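Local coordinates for alpha,alpha-trehalose-phosphate synthase (UDP-forming) (Burkholderia vietnamiensis, PDB 5TVG), which belongs to glycosyltransferase family 20, a family of GT-B fold enzymes, and carries uridine-5'-diphosphate and a magnesium ion in this model, at residues S362-Y366 / L423-L427. Numbering follows the deposited sequence.
Sequences SQVGY and LARAL. With MG (magnesium ion), chain O.
Run helix 423-427 along one face of strand 364-366, nearly antiparallel to it (156°), with the axes 9.4 Å apart. Ser362 has just left a helix, and its O binds the magnesium ion at 2.3 Å; Arg360 and Gln385 also bind this ion. From Val364 the backbone is extended, placing Val364 and Tyr366 toward the helix. Val364 (chi1 t) sits over Ala426, their CA atoms 6.5 Å apart: its CG2 meets Ala426 CB at 3.8 Å and Leu427 CD2 at 3.7 Å. Leu427 (mt) starts sideways, but its end comes nearer. Tyr366 (chi1 -165°, chi2 15°) turns a ring face to Leu423 (mt), whose CD2 lies 3.8 Å from the ring centroid, 4° off the normal, a CH-pi contact; Leu423 CD1 is 3.7 Å from Tyr366 OH, which hydrogen-bonds Arg283 O. Such apolar helix-on-sheet packing is characteristic of Rossmann-like domains of GT-B enzymes. The strand lies between 266-271 and 392-396 in the parallel sheet, and helix 280-293 packs beside Leu423 and Leu427.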
loop_
_atom_site.group_PDB
_atom_site.type_symbol
_atom_site.label_atom_id
_atom_site.label_comp_id
_atom_site.label_asym_id
_atom_site.label_seq_id
_atom_site.Cartn_x
_atom_site.Cartn_y
_atom_site.Cartn_z
ATOM N N SER A 362 -29.909 -6.332 -21.725
ATOM C CA SER A 362 -29.057 -7.342 -21.119
ATOM C C SER A 362 -29.789 -8.657 -20.891
ATOM O O SER A 362 -31.024 -8.728 -20.856
ATOM C CB SER A 362 -28.518 -6.874 -19.773
ATOM O OG SER A 362 -29.595 -6.705 -18.872
ATOM N N GLN A 363 -28.982 -9.720 -20.723
ATOM C CA GLN A 363 -29.480 -11.035 -20.345
ATOM C C GLN A 363 -29.420 -11.258 -18.841
ATOM O O GLN A 363 -30.192 -12.063 -18.315
ATOM C CB GLN A 363 -28.654 -12.146 -21.048
ATOM C CG GLN A 363 -28.973 -12.292 -22.539
ATOM C CD GLN A 363 -28.655 -11.018 -23.381
ATOM O OE1 GLN A 363 -27.531 -10.517 -23.400
ATOM N NE2 GLN A 363 -29.668 -10.493 -24.039
ATOM N N VAL A 364 -28.541 -10.560 -18.130
ATOM C CA VAL A 364 -28.347 -10.782 -16.700
ATOM C C VAL A 364 -28.221 -9.446 -15.991
ATOM O O VAL A 364 -27.468 -8.568 -16.431
ATOM C CB VAL A 364 -27.078 -11.622 -16.420
ATOM C CG1 VAL A 364 -26.892 -11.828 -14.928
ATOM C CG2 VAL A 364 -27.114 -12.954 -17.177
ATOM N N GLY A 365 -28.918 -9.313 -14.852
ATOM C CA GLY A 365 -28.660 -8.237 -13.917
ATOM C C GLY A 365 -27.862 -8.772 -12.742
ATOM O O GLY A 365 -28.278 -9.707 -12.064
ATOM N N TYR A 366 -26.750 -8.121 -12.472
ATOM C CA TYR A 366 -25.723 -8.657 -11.597
ATOM C C TYR A 366 -25.632 -7.665 -10.452
ATOM O O TYR A 366 -24.990 -6.614 -10.575
ATOM C CB TYR A 366 -24.436 -8.802 -12.389
ATOM C CG TYR A 366 -23.346 -9.650 -11.801
ATOM C CD1 TYR A 366 -23.565 -10.547 -10.733
ATOM C CD2 TYR A 366 -22.046 -9.525 -12.311
ATOM C CE1 TYR A 366 -22.493 -11.301 -10.221
ATOM C CE2 TYR A 366 -21.016 -10.265 -11.831
ATOM C CZ TYR A 366 -21.209 -11.147 -10.794
ATOM O OH TYR A 366 -20.073 -11.827 -10.351
ATOM N N LEU A 423 -23.955 -17.011 -12.511
ATOM C CA LEU A 423 -23.814 -16.311 -13.788
ATOM C C LEU A 423 -24.015 -17.265 -14.966
ATOM O O LEU A 423 -24.704 -16.934 -15.940
ATOM C CB LEU A 423 -22.435 -15.656 -13.863
ATOM C CG LEU A 423 -22.196 -14.371 -13.104
ATOM C CD1 LEU A 423 -20.725 -13.941 -13.262
ATOM C CD2 LEU A 423 -23.183 -13.242 -13.579
ATOM N N ALA A 424 -23.340 -18.420 -14.934
ATOM C CA ALA A 424 -23.498 -19.405 -16.001
ATOM C C ALA A 424 -24.934 -19.922 -16.070
ATOM O O ALA A 424 -25.512 -20.065 -17.157
ATOM C CB ALA A 424 -22.515 -20.572 -15.794
ATOM N N ARG A 425 -25.516 -20.213 -14.915
ATOM C CA ARG A 425 -26.909 -20.649 -14.870
ATOM C C ARG A 425 -27.839 -19.566 -15.437
ATOM O O ARG A 425 -28.783 -19.853 -16.186
ATOM C CB ARG A 425 -27.274 -20.979 -13.422
ATOM C CG ARG A 425 -28.769 -21.180 -13.186
ATOM C CD ARG A 425 -29.172 -22.659 -13.287
ATOM N NE ARG A 425 -30.378 -22.890 -12.512
ATOM C CZ ARG A 425 -31.626 -22.836 -12.993
ATOM N NH1 ARG A 425 -31.866 -22.600 -14.278
ATOM N NH2 ARG A 425 -32.635 -23.017 -12.156
ATOM N N ALA A 426 -27.568 -18.308 -15.103
ATOM C CA ALA A 426 -28.394 -17.220 -15.634
ATOM C C ALA A 426 -28.256 -17.131 -17.154
ATOM O O ALA A 426 -29.247 -16.924 -17.868
ATOM C CB ALA A 426 -28.025 -15.906 -14.951
ATOM N N LEU A 427 -27.037 -17.304 -17.662
ATOM C CA LEU A 427 -26.770 -17.217 -19.095
ATOM C C LEU A 427 -27.361 -18.381 -19.887
ATOM O O LEU A 427 -27.551 -18.243 -21.098
ATOM C CB LEU A 427 -25.247 -17.138 -19.358
ATOM C CG LEU A 427 -24.605 -15.774 -18.966
ATOM C CD1 LEU A 427 -23.031 -15.809 -18.964
ATOM C CD2 LEU A 427 -25.149 -14.609 -19.804
HETATM MG MG MG O . -33.190 -8.088 -21.121
HETATM O O HOH W 1 -33.470 -10.399 -22.176
#